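Local coordinates for triggering receptor expressed on myeloid cells 1 (Mus musculus, PDB 1U9K), which amplifies inflammatory responses as a cell-surface receptor, here its extracellular V-type immunoglobulin domain, signalling through the adapter TYROBP/DAP12 when ligands make it multimerize, at residues M26-A29 with N30-K33; T81-Q84 with V85-G89; I95-P98 with P99-P102. All coordinates share one frame; numbering follows the deposited sequence.

Contact 1: M26-A29 with N30-K33; sequences MKYA and NSQK
Lys33 folds back over a tight turn to reach the carbonyl of Tyr28, five residues earlier in the chain. The turn, a type I beta turn from Tyr28 to Ser31, lies in the B-C loop of this V-set domain, the position of CDR1 in antibodies, and converts a short helix into strand 32-37. The oxygen of Tyr28 accepts two bonds. Lys33 NZ approaches it within the carbonyl plane, 3.0 Å from Tyr28 O, whereas the backbone nitrogen of Ser31 closes the turn from above that plane, at 3.3 Å from Tyr28 O. The ammonium group also donates to the carbonyl of the turn's last residue, with Lys33 NZ 2.8 Å from Ser31 O, and thereby bridges the first and last residues of the turn. A kink in the lysine chain (chi2 102°) directs the otherwise extended outer half back toward both oxygens. With a leucine in its place, the two carbonyls would probably lose the charged donor they share, and the turn would be held across its ends by the Ser31 N bond without that support. In the next shell, Phe23 takes part in a cation-pi contact with Lys33, and Thr50 receives the lysine backbone N-H through its hydroxyl. Ile95 of strand 89-96 touches Tyr28, Ser31 and Lys33 alike. The phenol itself is flanked on one face by Lys27, whose CB lies over the ring centre, while at its edge, near the ring plane, Ser31 OG sits 3.8 Å from Tyr28 CD1.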
loop_
_atom_site.group_PDB
_atom_site.type_symbol
_atom_site.label_atom_id
_atom_site.label_comp_id
_atom_site.label_asym_id
_atom_site.label_seq_id
_atom_site.Cartn_x
_atom_site.Cartn_y
_atom_site.Cartn_z
ATOM N N MET A 26 8.322 9.780 -13.347
ATOM C CA MET A 26 8.066 10.921 -14.215
ATOM C C MET A 26 6.699 11.525 -13.947
ATOM O O MET A 26 6.549 12.729 -14.099
ATOM C CB MET A 26 8.188 10.514 -15.684
ATOM C CG MET A 26 9.556 9.977 -16.067
ATOM S SD MET A 26 9.752 9.780 -17.848
ATOM C CE MET A 26 9.805 11.491 -18.374
ATOM N N LYS A 27 5.718 10.703 -13.622
ATOM C CA LYS A 27 4.350 11.156 -13.392
ATOM C C LYS A 27 4.028 11.480 -11.940
ATOM O O LYS A 27 3.299 12.431 -11.637
ATOM C CB LYS A 27 3.378 10.089 -13.876
ATOM C CG LYS A 27 3.381 9.892 -15.400
ATOM C CD LYS A 27 1.989 9.598 -15.947
ATOM C CE LYS A 27 1.659 8.132 -15.903
ATOM N NZ LYS A 27 1.419 7.609 -17.305
ATOM N N TYR A 28 4.564 10.693 -11.028
ATOM C CA TYR A 28 4.050 10.653 -9.673
ATOM C C TYR A 28 5.102 11.008 -8.654
ATOM O O TYR A 28 4.886 10.725 -7.514
ATOM C CB TYR A 28 3.436 9.284 -9.355
ATOM C CG TYR A 28 2.356 8.906 -10.317
ATOM C CD1 TYR A 28 1.246 9.731 -10.504
ATOM C CD2 TYR A 28 2.436 7.740 -11.044
ATOM C CE1 TYR A 28 0.246 9.378 -11.367
ATOM C CE2 TYR A 28 1.395 7.362 -11.933
ATOM C CZ TYR A 28 0.322 8.184 -12.067
ATOM O OH TYR A 28 -0.673 7.859 -12.937
ATOM N N ALA A 29 6.201 11.659 -9.053
ATOM C CA ALA A 29 7.255 12.032 -8.088
ATOM C C ALA A 29 6.656 12.896 -6.950
ATOM O O ALA A 29 6.885 12.610 -5.772
ATOM C CB ALA A 29 8.388 12.754 -8.729
ATOM N N ASN A 30 5.840 13.868 -7.332
ATOM C CA ASN A 30 5.265 14.828 -6.389
ATOM C C ASN A 30 3.783 14.507 -6.067
ATOM O O ASN A 30 2.928 15.405 -5.930
ATOM C CB ASN A 30 5.439 16.255 -6.924
ATOM C CG ASN A 30 5.311 17.313 -5.817
ATOM O OD1 ASN A 30 5.359 16.955 -4.641
ATOM N ND2 ASN A 30 5.118 18.591 -6.180
ATOM N N SER A 31 3.459 13.241 -6.028
ATOM C CA SER A 31 2.125 12.810 -5.661
ATOM C C SER A 31 2.199 12.040 -4.357
ATOM O O SER A 31 3.201 11.354 -4.039
ATOM C CB SER A 31 1.492 11.909 -6.752
ATOM O OG SER A 31 1.363 12.597 -7.963
ATOM N N GLN A 32 1.109 12.120 -3.621
ATOM C CA GLN A 32 0.906 11.284 -2.473
ATOM C C GLN A 32 0.614 9.817 -2.900
ATOM O O GLN A 32 -0.021 9.541 -3.954
ATOM C CB GLN A 32 -0.259 11.847 -1.640
ATOM C CG GLN A 32 -0.330 11.303 -0.257
ATOM C CD GLN A 32 -1.282 12.115 0.622
ATOM O OE1 GLN A 32 -2.299 12.604 0.139
ATOM N NE2 GLN A 32 -0.945 12.266 1.894
ATOM N N LYS A 33 1.058 8.901 -2.054
ATOM C CA LYS A 33 0.786 7.484 -2.218
ATOM C C LYS A 33 0.129 6.917 -0.984
ATOM O O LYS A 33 0.225 7.463 0.108
ATOM C CB LYS A 33 2.037 6.693 -2.589
ATOM C CG LYS A 33 2.665 7.156 -3.923
ATOM C CD LYS A 33 3.858 8.006 -3.703
ATOM C CE LYS A 33 4.479 8.520 -5.013
ATOM N NZ LYS A 33 5.327 9.656 -4.761
#

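Contact 2: T81-Q84 with V85-G89; sequences TDLQ and VTDSG
Gln84 and Asp87 exchange two hydrogen bonds across three residues, one made by a carboxylate and one by the main chain. In the first, the backbone nitrogen of Gln84 points almost straight at the acid, 2.8 Å from Asp87 OD2 with an angle of 169° at the hydrogen, and meets the oxygen from above the carboxylate plane. In the second, Asp87 N returns a bond of 2.9 Å to Gln84 O, which opens the 3-10 turn 85-87. The acid can serve its neighbour's nitrogen because its CG lies beside its own backbone N (chi1 -64°), which carries the carboxylate back over the start of the turn. A further turn follows, where Ser88 gives both its N-H and its hydroxyl to Val85 O.

This is the E-F loop of the V-set fold, and Asp87 begins the Asp-x-Gly-x-Tyr-x-Cys sequence that runs on into strand 89-96; Tyr91 OH bonds to Asp87 O in the tyrosine corner of such domains. Charge enters through Lys64, which forms a salt bridge with Asp87 OD2 and also donates to Asp82 O.

The side-chain amide of Gln84 works separately. Its bent chain carries NE2 back to Asp82 O at 3.2 Å, while a water links Gln84 OE1 to the backbone nitrogen of Val85. Nonpolar contact falls to Leu83, whose side chain touches Leu111 and Val113 of strand 103-113. One of its methyls, CD2, also lies alongside the carboxylate, 3.9 Å from Asp87 OD2.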
loop_
_atom_site.group_PDB
_atom_site.type_symbol
_atom_site.label_atom_id
_atom_site.label_comp_id
_atom_site.label_asym_id
_atom_site.label_seq_id
_atom_site.Cartn_x
_atom_site.Cartn_y
_atom_site.Cartn_z
ATOM N N THR A 81 2.815 -5.803 9.847
ATOM C CA THR A 81 3.457 -6.686 10.767
ATOM C C THR A 81 2.409 -7.400 11.584
ATOM O O THR A 81 1.268 -6.979 11.661
ATOM C CB THR A 81 4.376 -5.938 11.692
ATOM O OG1 THR A 81 3.670 -4.809 12.265
ATOM C CG2 THR A 81 5.547 -5.335 10.904
ATOM N N ASP A 82 2.821 -8.521 12.142
ATOM C CA ASP A 82 2.012 -9.291 13.076
ATOM C C ASP A 82 0.645 -9.553 12.456
ATOM O O ASP A 82 -0.382 -9.209 13.011
ATOM C CB ASP A 82 1.858 -8.561 14.407
ATOM C CG ASP A 82 1.399 -9.498 15.517
ATOM O OD1 ASP A 82 1.615 -10.750 15.381
ATOM O OD2 ASP A 82 0.781 -9.090 16.539
ATOM N N LEU A 83 0.641 -10.140 11.266
ATOM C CA LEU A 83 -0.605 -10.409 10.565
ATOM C C LEU A 83 -1.556 -11.266 11.364
ATOM O O LEU A 83 -1.163 -12.200 12.038
ATOM C CB LEU A 83 -0.334 -11.128 9.237
ATOM C CG LEU A 83 0.343 -10.296 8.167
ATOM C CD1 LEU A 83 0.853 -11.208 7.046
ATOM C CD2 LEU A 83 -0.574 -9.245 7.681
ATOM N N GLN A 84 -2.830 -10.940 11.275
ATOM C CA GLN A 84 -3.881 -11.733 11.868
ATOM C C GLN A 84 -4.768 -12.301 10.791
ATOM O O GLN A 84 -4.844 -11.752 9.697
ATOM C CB GLN A 84 -4.722 -10.852 12.806
ATOM C CG GLN A 84 -3.918 -10.163 13.923
ATOM C CD GLN A 84 -3.244 -11.158 14.858
ATOM O OE1 GLN A 84 -3.851 -12.139 15.235
ATOM N NE2 GLN A 84 -1.975 -10.922 15.208
ATOM N N VAL A 85 -5.474 -13.383 11.114
ATOM C CA VAL A 85 -6.346 -13.997 10.130
ATOM C C VAL A 85 -7.389 -12.974 9.606
ATOM O O VAL A 85 -7.697 -12.972 8.427
ATOM C CB VAL A 85 -7.054 -15.268 10.652
ATOM C CG1 VAL A 85 -8.044 -15.801 9.587
ATOM C CG2 VAL A 85 -6.050 -16.363 11.020
ATOM N N THR A 86 -7.893 -12.111 10.482
ATOM C CA THR A 86 -8.826 -11.045 10.092
ATOM C C THR A 86 -8.251 -9.943 9.216
ATOM O O THR A 86 -9.019 -9.113 8.762
ATOM C CB THR A 86 -9.457 -10.339 11.344
ATOM O OG1 THR A 86 -8.414 -9.874 12.205
ATOM C CG2 THR A 86 -10.234 -11.280 12.189
ATOM N N ASP A 87 -6.929 -9.869 9.027
ATOM C CA ASP A 87 -6.338 -8.994 7.997
ATOM C C ASP A 87 -6.542 -9.491 6.585
ATOM O O ASP A 87 -6.301 -8.762 5.614
ATOM C CB ASP A 87 -4.843 -8.847 8.198
ATOM C CG ASP A 87 -4.486 -8.158 9.500
ATOM O OD1 ASP A 87 -5.253 -7.249 9.933
ATOM O OD2 ASP A 87 -3.464 -8.451 10.174
ATOM N N SER A 88 -6.929 -10.759 6.457
ATOM C CA SER A 88 -7.224 -11.326 5.168
ATOM C C SER A 88 -8.208 -10.423 4.371
ATOM O O SER A 88 -9.221 -9.982 4.899
ATOM C CB SER A 88 -7.787 -12.715 5.293
ATOM O OG SER A 88 -6.877 -13.604 5.924
ATOM N N GLY A 89 -7.869 -10.159 3.103
ATOM C CA GLY A 89 -8.660 -9.274 2.264
ATOM C C GLY A 89 -7.934 -8.799 1.048
ATOM O O GLY A 89 -6.811 -9.257 0.801
HETATM O O HOH W 1 -5.141 -14.245 13.748
#

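Contact 3: I95-P98 with P99-P102; sequences IYHP and PNDP. With ZN (zinc ion), chain D.
The zinc site at the F-G loop is built on His97, whose ring meets Asn100 and Asp101 and comes near Pro102. The metal is bound by His97 ND1 at 2.3 Å. Asn100 lies across one face of the imidazole: its CB makes a CH-pi contact 3.8 Å from the ring centroid, and its amide plane stands nearly perpendicular to the ring, at 87°. Ile95 CG2 covers the opposite face toward its rim, so that the imidazole is held between the two residues. The first torsion (chi1 48°) sets the ring between the backbone N and carbonyl carbon of His97, which swings it over the residues that follow. At the far edge, His97 NE2 is modelled only 2.4 Å from Asp101 O, too short for its bond length to be trusted.

The loop from His97 to Pro102 occupies the position of CDR3 in antibody V domains, between strands 89-96 and 103-113. Here the reversal runs through a cis peptide between Pro98 and Pro99, and across it Asn100 N makes a weak bond of 2.9 Å to His97 O. Inside the bend, a water accepts from His97 N and donates to Asn100 O. On the strand side, Pro98 CD rests over the centre of the Tyr96 ring, 3.6 Å above its plane. Where the loop returns, Pro102 CA makes a C-H...O contact of 3.2 Å with Ile95 O.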
loop_
_atom_site.group_PDB
_atom_site.type_symbol
_atom_site.label_atom_id
_atom_site.label_comp_id
_atom_site.label_asym_id
_atom_site.label_seq_id
_atom_site.Cartn_x
_atom_site.Cartn_y
_atom_site.Cartn_z
ATOM N N ILE A 95 -1.669 5.789 -6.149
ATOM C CA ILE A 95 -1.510 7.256 -6.129
ATOM C C ILE A 95 -2.812 7.794 -5.543
ATOM O O ILE A 95 -3.900 7.521 -6.068
ATOM C CB ILE A 95 -1.251 7.829 -7.492
ATOM C CG1 ILE A 95 -0.053 7.157 -8.176
ATOM C CG2 ILE A 95 -1.080 9.406 -7.393
ATOM C CD1 ILE A 95 1.250 7.234 -7.387
ATOM N N TYR A 96 -2.666 8.566 -4.470
ATOM C CA TYR A 96 -3.720 9.118 -3.682
ATOM C C TYR A 96 -3.874 10.620 -3.882
ATOM O O TYR A 96 -2.967 11.423 -3.576
ATOM C CB TYR A 96 -3.457 8.795 -2.243
ATOM C CG TYR A 96 -4.597 9.080 -1.276
ATOM C CD1 TYR A 96 -5.739 8.286 -1.237
ATOM C CD2 TYR A 96 -4.479 10.121 -0.359
ATOM C CE1 TYR A 96 -6.766 8.551 -0.340
ATOM C CE2 TYR A 96 -5.494 10.405 0.544
ATOM C CZ TYR A 96 -6.623 9.599 0.562
ATOM O OH TYR A 96 -7.607 9.898 1.450
ATOM N N HIS A 97 -5.018 10.990 -4.441
ATOM C CA HIS A 97 -5.305 12.385 -4.788
ATOM C C HIS A 97 -6.803 12.663 -4.787
ATOM O O HIS A 97 -7.369 13.005 -5.818
ATOM C CB HIS A 97 -4.702 12.732 -6.150
ATOM C CG HIS A 97 -5.016 11.693 -7.255
ATOM N ND1 HIS A 97 -4.406 11.715 -8.492
ATOM C CD2 HIS A 97 -5.866 10.641 -7.272
ATOM C CE1 HIS A 97 -4.867 10.716 -9.222
ATOM N NE2 HIS A 97 -5.753 10.050 -8.506
ATOM N N PRO A 98 -7.454 12.556 -3.634
ATOM C CA PRO A 98 -8.897 12.760 -3.592
ATOM C C PRO A 98 -9.242 14.248 -3.837
ATOM O O PRO A 98 -8.432 15.114 -3.497
ATOM C CB PRO A 98 -9.299 12.314 -2.181
ATOM C CG PRO A 98 -8.086 12.478 -1.367
ATOM C CD PRO A 98 -6.880 12.273 -2.310
ATOM N N PRO A 99 -10.396 14.555 -4.400
ATOM C CA PRO A 99 -11.425 13.581 -4.759
ATOM C C PRO A 99 -11.226 12.857 -6.099
ATOM O O PRO A 99 -12.133 12.135 -6.479
ATOM C CB PRO A 99 -12.702 14.421 -4.785
ATOM C CG PRO A 99 -12.240 15.790 -5.155
ATOM C CD PRO A 99 -10.832 15.908 -4.639
ATOM N N ASN A 100 -10.098 13.028 -6.793
ATOM C CA ASN A 100 -9.838 12.220 -7.995
ATOM C C ASN A 100 -9.757 10.707 -7.616
ATOM O O ASN A 100 -9.419 10.372 -6.471
ATOM C CB ASN A 100 -8.543 12.659 -8.714
ATOM C CG ASN A 100 -8.467 14.168 -8.972
ATOM O OD1 ASN A 100 -7.453 14.829 -8.704
ATOM N ND2 ASN A 100 -9.523 14.699 -9.506
ATOM N N ASP A 101 -10.125 9.820 -8.556
ATOM C CA ASP A 101 -9.999 8.369 -8.384
ATOM C C ASP A 101 -8.520 8.057 -8.171
ATOM O O ASP A 101 -7.657 8.596 -8.877
ATOM C CB ASP A 101 -10.626 7.634 -9.569
ATOM C CG ASP A 101 -12.101 7.944 -9.733
ATOM O OD1 ASP A 101 -12.723 8.401 -8.754
ATOM O OD2 ASP A 101 -12.628 7.746 -10.846
ATOM N N PRO A 102 -8.214 7.188 -7.229
ATOM C CA PRO A 102 -6.828 6.748 -7.041
ATOM C C PRO A 102 -6.300 6.061 -8.316
ATOM O O PRO A 102 -7.091 5.468 -9.082
ATOM C CB PRO A 102 -6.910 5.879 -5.785
ATOM C CG PRO A 102 -8.188 6.285 -5.133
ATOM C CD PRO A 102 -9.175 6.498 -6.246
HETATM ZN ZN ZN D . -2.583 12.998 -8.981
HETATM O O HOH W 2 -7.501 9.359 -4.523
#

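Contacts 1 and 3 are the CDR1-like and CDR3-like loops at one end of the domain, their centres about 12 Å apart. They meet across neighbouring strands of one sheet: Gln32 O lies 2.9 Å from Tyr96 N, a probable hydrogen bond, and Tyr28 CG packs 3.6 Å from Ile95 CD1. The zinc bound by His97 in contact 3 also lies about 4 Å from the side chain of Ser31 in contact 1. Contact 2 is on the opposite side of the chain's centre, about 29 Å and 26 Å from the centres of contacts 1 and 3. A second zinc, at Glu13 and Thr114, lies about 5 Å from its Val85 side chain.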